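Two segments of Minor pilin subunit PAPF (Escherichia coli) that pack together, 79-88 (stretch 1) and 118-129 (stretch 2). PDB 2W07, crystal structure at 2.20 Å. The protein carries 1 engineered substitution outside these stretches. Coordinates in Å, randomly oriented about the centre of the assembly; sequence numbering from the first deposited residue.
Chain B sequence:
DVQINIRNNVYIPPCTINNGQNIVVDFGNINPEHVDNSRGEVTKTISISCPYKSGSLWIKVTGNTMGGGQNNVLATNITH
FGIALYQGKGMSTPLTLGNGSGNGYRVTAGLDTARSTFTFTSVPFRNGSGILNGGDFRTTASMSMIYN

Stretch 1 (79-88) THFGIALYQG
Stretch 2 118-129: FTFTSVPFRNGS

Two antiparallel strands of the minor pilin subunit PapF, 81-87 and 118-126, pair edge to edge through a ladder of backbone hydrogen bonds; their N-to-C directions make an angle of 144°, and 831 Å² is buried between the stretches, both sides summed. Three residue pairs bond reciprocally. Gly-82 N donates to Phe-125 O at 2.7 Å, and Phe-125 N returns to Gly-82 O at 2.7 Å. Ala-84 N to Val-123 O and Val-123 N to Ala-84 O are both 2.9 Å and nearly straight, with angles at hydrogen of 161° and 162°. Tyr-86 N reaches Thr-121 O at 2.7 Å, and Thr-121 N reaches Tyr-86 O at 2.7 Å.

The ladder runs past the end of strand 81-87 at Gly-88, whose N donates to Thr-119 O at 2.7 Å; here phi/psi is 68/-178, a positive phi that by itself favours glycine. Thr-121 (chi1 -65°, m) adds the side-chain bond, OG1 to Gly-88 O at 2.8 Å. At the other end the chain turns at His-80 (66/11), and Asn-127 N donates to His-80 O at 3.1 Å with a bent angle of 136°. Asn-127 follows the strand with phi/psi -91/20 and chi1 67° (p).

Between the bonded pairs lie the non-hydrogen-bonded pairs Phe-81/Arg-126, Ile-83/Pro-124, Leu-85/Ser-122 and Gln-87/Phe-120, with CA-CA distances of 4.4, 4.6, 4.6 and 4.7 Å; the CA atoms of the bonded pairs stand farther apart. Pro-124 has no amide hydrogen to donate, and it occupies a non-bonded position, so the ladder loses no rung to it. In these positions CA-H groups approach carbonyls of the partner strand: Arg-126 CA lies 3.1 Å from His-80 O, Ser-122 CA 3.3 Å from Ala-84 O, and Leu-85 CA 3.3 Å from Thr-121 O. Both strands are extended; phi runs from -148° at Phe-125 to -54° at Pro-124 and psi from 119° at Ile-83 to 180° at Gly-82, with Ala-84 at -89/144.

Side chains alternate between the two faces. On the face of Ala-84 and Tyr-86, Val-123 (chi1 49°, p) is central: its CG1 lies 4.0 Å from Ala-84 CB and 3.4 Å from Tyr-86 CE1. The Tyr-86 side chain (chi1 -61°, m; chi2 79°) thus extends diagonally beyond its partner Thr-121 to reach Val-123. Ala-84 CB also comes within 4.4 Å of Phe-125 CB, while the Phe-125 ring (chi1 177°, t; chi2 73°) leads away from stretch 1.

The opposite face carries Phe-81, Ile-83 and Leu-85. The Phe-81 ring (chi1 -179°, t; chi2 79°) passes diagonally to Pro-124, with Phe-81 CZ 3.9 Å from Pro-124 CB. Arg-126 CB lies at the edge of that ring, 4.4 Å from Phe-81 CD1. Ile-83 (m, m) sets CG2 3.7 Å from Ser-122 CB and CD1 4.5 Å from Pro-124 CB. Leu-85 (m, t) brings CD2 to 3.2 Å from Ser-122 OG (chi1 -56°, m). Arg-126 (chi1 51°, p) directs its extended end away from stretch 1.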

ATOM      1  N   THR B  79      -2.017 -28.173 -13.869  1.00 46.78           N
ATOM      2  CA  THR B  79      -3.473 -28.197 -13.827  1.00 45.87           C
ATOM      3  C   THR B  79      -3.939 -28.958 -12.583  1.00 45.50           C
ATOM      4  O   THR B  79      -3.332 -29.959 -12.201  1.00 44.05           O
ATOM      5  CB  THR B  79      -4.054 -28.891 -15.075  1.00 48.18           C
ATOM      6  OG1 THR B  79      -3.233 -28.596 -16.215  1.00 51.04           O
ATOM      7  CG2 THR B  79      -5.481 -28.398 -15.343  1.00 47.31           C
ATOM      8  N   HIS B  80      -5.008 -28.472 -11.959  1.00 44.83           N
ATOM      9  CA  HIS B  80      -5.574 -29.097 -10.762  1.00 46.30           C
ATOM     10  C   HIS B  80      -4.669 -29.052  -9.532  1.00 44.89           C
ATOM     11  O   HIS B  80      -4.946 -29.706  -8.524  1.00 44.98           O
ATOM     12  CB  HIS B  80      -5.966 -30.551 -11.052  1.00 49.18           C
ATOM     13  CG  HIS B  80      -7.114 -30.686 -12.002  1.00 53.65           C
ATOM     14  ND1 HIS B  80      -8.344 -30.109 -11.769  1.00 55.87           N
ATOM     15  CD2 HIS B  80      -7.214 -31.321 -13.194  1.00 55.41           C
ATOM     16  CE1 HIS B  80      -9.153 -30.381 -12.779  1.00 57.30           C
ATOM     17  NE2 HIS B  80      -8.492 -31.114 -13.656  1.00 56.75           N
ATOM     18  N   PHE B  81      -3.590 -28.281  -9.608  1.00 42.70           N
ATOM     19  CA  PHE B  81      -2.672 -28.165  -8.486  1.00 40.08           C
ATOM     20  C   PHE B  81      -2.435 -26.696  -8.138  1.00 39.70           C
ATOM     21  O   PHE B  81      -2.101 -25.887  -9.005  1.00 38.86           O
ATOM     22  CB  PHE B  81      -1.341 -28.825  -8.825  1.00 41.39           C
ATOM     23  CG  PHE B  81      -0.343 -28.763  -7.709  1.00 42.80           C
ATOM     24  CD1 PHE B  81      -0.430 -29.637  -6.636  1.00 43.63           C
ATOM     25  CD2 PHE B  81       0.661 -27.804  -7.713  1.00 44.19           C
ATOM     26  CE1 PHE B  81       0.468 -29.553  -5.580  1.00 44.03           C
ATOM     27  CE2 PHE B  81       1.561 -27.714  -6.662  1.00 43.64           C
ATOM     28  CZ  PHE B  81       1.463 -28.590  -5.595  1.00 45.57           C
ATOM     29  N   GLY B  82      -2.607 -26.349  -6.869  1.00 38.62           N
ATOM     30  CA  GLY B  82      -2.405 -24.970  -6.468  1.00 37.20           C
ATOM     31  C   GLY B  82      -1.804 -24.817  -5.089  1.00 36.45           C
ATOM     32  O   GLY B  82      -1.520 -25.800  -4.400  1.00 36.01           O
ATOM     33  N   ILE B  83      -1.599 -23.568  -4.689  1.00 36.30           N
ATOM     34  CA  ILE B  83      -1.037 -23.262  -3.381  1.00 35.44           C
ATOM     35  C   ILE B  83      -2.056 -22.445  -2.602  1.00 35.48           C
ATOM     36  O   ILE B  83      -2.435 -21.357  -3.028  1.00 33.66           O
ATOM     37  CB  ILE B  83       0.266 -22.445  -3.502  1.00 35.55           C
ATOM     38  CG1 ILE B  83       1.283 -23.203  -4.361  1.00 34.29           C
ATOM     39  CG2 ILE B  83       0.838 -22.163  -2.118  1.00 34.19           C
ATOM     40  CD1 ILE B  83       1.736 -24.523  -3.771  1.00 36.00           C
ATOM     41  N   ALA B  84      -2.508 -22.983  -1.472  1.00 36.26           N
ATOM     42  CA  ALA B  84      -3.483 -22.300  -0.623  1.00 39.04           C
ATOM     43  C   ALA B  84      -2.745 -21.415   0.379  1.00 39.92           C
ATOM     44  O   ALA B  84      -1.680 -21.786   0.866  1.00 42.42           O
ATOM     45  CB  ALA B  84      -4.349 -23.325   0.115  1.00 36.99           C
ATOM     46  N   LEU B  85      -3.312 -20.252   0.694  1.00 41.68           N
ATOM     47  CA  LEU B  85      -2.673 -19.323   1.626  1.00 42.27           C
ATOM     48  C   LEU B  85      -3.487 -19.069   2.894  1.00 44.31           C
ATOM     49  O   LEU B  85      -4.717 -18.998   2.854  1.00 44.57           O
ATOM     50  CB  LEU B  85      -2.406 -17.977   0.939  1.00 41.81           C
ATOM     51  CG  LEU B  85      -1.607 -17.928  -0.366  1.00 41.45           C
ATOM     52  CD1 LEU B  85      -1.434 -16.477  -0.794  1.00 39.87           C
ATOM     53  CD2 LEU B  85      -0.257 -18.588  -0.178  1.00 40.26           C
ATOM     54  N   TYR B  86      -2.783 -18.923   4.014  1.00 44.56           N
ATOM     55  CA  TYR B  86      -3.411 -18.658   5.303  1.00 47.64           C
ATOM     56  C   TYR B  86      -2.640 -17.570   6.051  1.00 49.23           C
ATOM     57  O   TYR B  86      -1.418 -17.478   5.940  1.00 47.34           O
ATOM     58  CB  TYR B  86      -3.451 -19.928   6.160  1.00 48.83           C
ATOM     59  CG  TYR B  86      -4.246 -21.063   5.553  1.00 52.24           C
ATOM     60  CD1 TYR B  86      -3.702 -21.857   4.544  1.00 52.74           C
ATOM     61  CD2 TYR B  86      -5.553 -21.327   5.970  1.00 53.66           C
ATOM     62  CE1 TYR B  86      -4.437 -22.884   3.963  1.00 54.29           C
ATOM     63  CE2 TYR B  86      -6.299 -22.356   5.395  1.00 54.72           C
ATOM     64  CZ  TYR B  86      -5.732 -23.129   4.390  1.00 55.35           C
ATOM     65  OH  TYR B  86      -6.456 -24.144   3.811  1.00 54.91           O
ATOM     66  N   GLN B  87      -3.363 -16.746   6.803  1.00 52.00           N
ATOM     67  CA  GLN B  87      -2.754 -15.673   7.578  1.00 55.03           C
ATOM     68  C   GLN B  87      -2.091 -16.250   8.821  1.00 56.55           C
ATOM     69  O   GLN B  87      -2.642 -17.131   9.474  1.00 57.39           O
ATOM     70  CB  GLN B  87      -3.812 -14.652   7.988  1.00 56.58           C
ATOM     71  CG  GLN B  87      -4.472 -13.948   6.815  1.00 59.49           C
ATOM     72  CD  GLN B  87      -5.619 -13.049   7.240  1.00 61.06           C
ATOM     73  OE1 GLN B  87      -6.603 -13.514   7.811  1.00 62.78           O
ATOM     74  NE2 GLN B  87      -5.499 -11.754   6.959  1.00 62.00           N
ATOM     75  N   GLY B  88      -0.900 -15.751   9.135  1.00 58.45           N
ATOM     76  CA  GLY B  88      -0.177 -16.220  10.301  1.00 60.92           C
ATOM     77  C   GLY B  88       0.291 -17.652  10.165  1.00 63.53           C
ATOM     78  O   GLY B  88       0.089 -18.280   9.126  1.00 63.84           O
ATOM     79  N   PHE B 118       5.099  -9.821   9.176  1.00 51.54           N
ATOM     80  CA  PHE B 118       3.913 -10.385   8.553  1.00 49.56           C
ATOM     81  C   PHE B 118       4.215 -11.854   8.282  1.00 48.68           C
ATOM     82  O   PHE B 118       5.181 -12.187   7.588  1.00 47.39           O
ATOM     83  CB  PHE B 118       3.583  -9.673   7.239  1.00 48.91           C
ATOM     84  CG  PHE B 118       2.337 -10.186   6.568  1.00 48.88           C
ATOM     85  CD1 PHE B 118       1.092 -10.038   7.175  1.00 48.46           C
ATOM     86  CD2 PHE B 118       2.407 -10.824   5.332  1.00 49.89           C
ATOM     87  CE1 PHE B 118      -0.067 -10.516   6.561  1.00 48.79           C
ATOM     88  CE2 PHE B 118       1.250 -11.308   4.707  1.00 49.77           C
ATOM     89  CZ  PHE B 118       0.011 -11.154   5.325  1.00 49.70           C
ATOM     90  N   THR B 119       3.388 -12.723   8.846  1.00 46.56           N
ATOM     91  CA  THR B 119       3.556 -14.159   8.692  1.00 46.84           C
ATOM     92  C   THR B 119       2.389 -14.742   7.907  1.00 45.43           C
ATOM     93  O   THR B 119       1.235 -14.399   8.155  1.00 45.90           O
ATOM     94  CB  THR B 119       3.617 -14.853  10.078  1.00 46.86           C
ATOM     95  OG1 THR B 119       4.759 -14.379  10.801  1.00 48.99           O
ATOM     96  CG2 THR B 119       3.708 -16.363   9.923  1.00 47.40           C
ATOM     97  N   PHE B 120       2.692 -15.607   6.948  1.00 44.34           N
ATOM     98  CA  PHE B 120       1.648 -16.253   6.165  1.00 42.70           C
ATOM     99  C   PHE B 120       2.046 -17.689   5.888  1.00 42.22           C
ATOM    100  O   PHE B 120       3.227 -18.001   5.733  1.00 42.28           O
ATOM    101  CB  PHE B 120       1.379 -15.492   4.857  1.00 41.56           C
ATOM    102  CG  PHE B 120       2.508 -15.536   3.865  1.00 39.18           C
ATOM    103  CD1 PHE B 120       2.437 -16.366   2.750  1.00 38.18           C
ATOM    104  CD2 PHE B 120       3.626 -14.722   4.024  1.00 38.54           C
ATOM    105  CE1 PHE B 120       3.461 -16.384   1.801  1.00 36.02           C
ATOM    106  CE2 PHE B 120       4.657 -14.730   3.083  1.00 36.71           C
ATOM    107  CZ  PHE B 120       4.573 -15.563   1.968  1.00 37.22           C
ATOM    108  N   THR B 121       1.052 -18.568   5.855  1.00 41.79           N
ATOM    109  CA  THR B 121       1.299 -19.977   5.614  1.00 41.46           C
ATOM    110  C   THR B 121       0.778 -20.429   4.253  1.00 40.65           C
ATOM    111  O   THR B 121      -0.348 -20.110   3.861  1.00 37.74           O
ATOM    112  CB  THR B 121       0.660 -20.827   6.716  1.00 42.29           C
ATOM    113  OG1 THR B 121       1.307 -20.536   7.960  1.00 43.83           O
ATOM    114  CG2 THR B 121       0.805 -22.308   6.407  1.00 42.26           C
ATOM    115  N   SER B 122       1.620 -21.168   3.540  1.00 40.06           N
ATOM    116  CA  SER B 122       1.273 -21.680   2.225  1.00 42.08           C
ATOM    117  C   SER B 122       1.293 -23.198   2.268  1.00 43.17           C
ATOM    118  O   SER B 122       2.235 -23.801   2.779  1.00 43.65           O
ATOM    119  CB  SER B 122       2.277 -21.179   1.183  1.00 43.17           C
ATOM    120  OG  SER B 122       2.355 -19.763   1.184  1.00 43.02           O
ATOM    121  N   VAL B 123       0.249 -23.817   1.734  1.00 43.35           N
ATOM    122  CA  VAL B 123       0.166 -25.268   1.719  1.00 43.31           C
ATOM    123  C   VAL B 123      -0.374 -25.781   0.386  1.00 42.18           C
ATOM    124  O   VAL B 123      -1.399 -25.307  -0.106  1.00 41.02           O
ATOM    125  CB  VAL B 123      -0.724 -25.779   2.881  1.00 44.29           C
ATOM    126  CG1 VAL B 123      -2.026 -25.012   2.911  1.00 44.83           C
ATOM    127  CG2 VAL B 123      -0.983 -27.274   2.727  1.00 44.62           C
ATOM    128  N   PRO B 124       0.320 -26.761  -0.218  1.00 40.92           N
ATOM    129  CA  PRO B 124      -0.099 -27.333  -1.499  1.00 40.54           C
ATOM    130  C   PRO B 124      -1.537 -27.834  -1.463  1.00 39.28           C
ATOM    131  O   PRO B 124      -2.017 -28.306  -0.433  1.00 38.03           O
ATOM    132  CB  PRO B 124       0.933 -28.439  -1.738  1.00 40.92           C
ATOM    133  CG  PRO B 124       1.376 -28.808  -0.359  1.00 43.33           C
ATOM    134  CD  PRO B 124       1.504 -27.464   0.303  1.00 42.22           C
ATOM    135  N   PHE B 125      -2.220 -27.716  -2.597  1.00 39.21           N
ATOM    136  CA  PHE B 125      -3.615 -28.115  -2.699  1.00 40.65           C
ATOM    137  C   PHE B 125      -3.992 -28.630  -4.091  1.00 41.71           C
ATOM    138  O   PHE B 125      -3.811 -27.933  -5.088  1.00 40.37           O
ATOM    139  CB  PHE B 125      -4.500 -26.919  -2.346  1.00 40.57           C
ATOM    140  CG  PHE B 125      -5.973 -27.180  -2.492  1.00 43.05           C
ATOM    141  CD1 PHE B 125      -6.644 -27.989  -1.584  1.00 43.72           C
ATOM    142  CD2 PHE B 125      -6.690 -26.615  -3.539  1.00 44.12           C
ATOM    143  CE1 PHE B 125      -8.010 -28.232  -1.716  1.00 44.39           C
ATOM    144  CE2 PHE B 125      -8.056 -26.849  -3.682  1.00 43.66           C
ATOM    145  CZ  PHE B 125      -8.716 -27.659  -2.768  1.00 45.24           C
ATOM    146  N   ARG B 126      -4.510 -29.852  -4.165  1.00 41.09           N
ATOM    147  CA  ARG B 126      -4.936 -30.381  -5.454  1.00 42.41           C
ATOM    148  C   ARG B 126      -6.442 -30.582  -5.421  1.00 39.63           C
ATOM    149  O   ARG B 126      -6.970 -31.302  -4.578  1.00 40.23           O
ATOM    150  CB  ARG B 126      -4.185 -31.674  -5.815  1.00 43.79           C
ATOM    151  CG  ARG B 126      -4.153 -32.765  -4.777  1.00 49.85           C
ATOM    152  CD  ARG B 126      -3.174 -33.857  -5.224  1.00 52.26           C
ATOM    153  NE  ARG B 126      -3.108 -34.972  -4.281  1.00 54.29           N
ATOM    154  CZ  ARG B 126      -3.913 -36.029  -4.307  1.00 54.42           C
ATOM    155  NH1 ARG B 126      -4.852 -36.131  -5.238  1.00 54.14           N
ATOM    156  NH2 ARG B 126      -3.785 -36.980  -3.391  1.00 54.54           N
ATOM    157  N   ASN B 127      -7.124 -29.901  -6.337  1.00 39.08           N
ATOM    158  CA  ASN B 127      -8.578 -29.929  -6.425  1.00 39.05           C
ATOM    159  C   ASN B 127      -9.120 -31.013  -7.339  1.00 40.27           C
ATOM    160  O   ASN B 127     -10.262 -30.931  -7.793  1.00 40.73           O
ATOM    161  CB  ASN B 127      -9.079 -28.577  -6.914  1.00 37.80           C
ATOM    162  CG  ASN B 127      -8.672 -28.301  -8.349  1.00 39.06           C
ATOM    163  OD1 ASN B 127      -7.764 -28.946  -8.878  1.00 39.37           O
ATOM    164  ND2 ASN B 127      -9.335 -27.340  -8.985  1.00 35.24           N
ATOM    165  N   GLY B 128      -8.304 -32.023  -7.617  1.00 40.56           N
ATOM    166  CA  GLY B 128      -8.758 -33.101  -8.470  1.00 41.86           C
ATOM    167  C   GLY B 128      -7.995 -34.395  -8.257  1.00 45.11           C
ATOM    168  O   GLY B 128      -6.817 -34.388  -7.887  1.00 44.60           O
ATOM    169  N   SER B 129      -8.679 -35.516  -8.464  1.00 44.96           N
ATOM    170  CA  SER B 129      -8.045 -36.816  -8.336  1.00 49.50           C
ATOM    171  C   SER B 129      -7.454 -37.105  -9.712  1.00 50.09           C
ATOM    172  O   SER B 129      -7.672 -36.343 -10.655  1.00 50.82           O
ATOM    173  CB  SER B 129      -9.076 -37.889  -7.965  1.00 49.83           C
ATOM    174  OG  SER B 129     -10.118 -37.953  -8.926  1.00 51.68           O
TER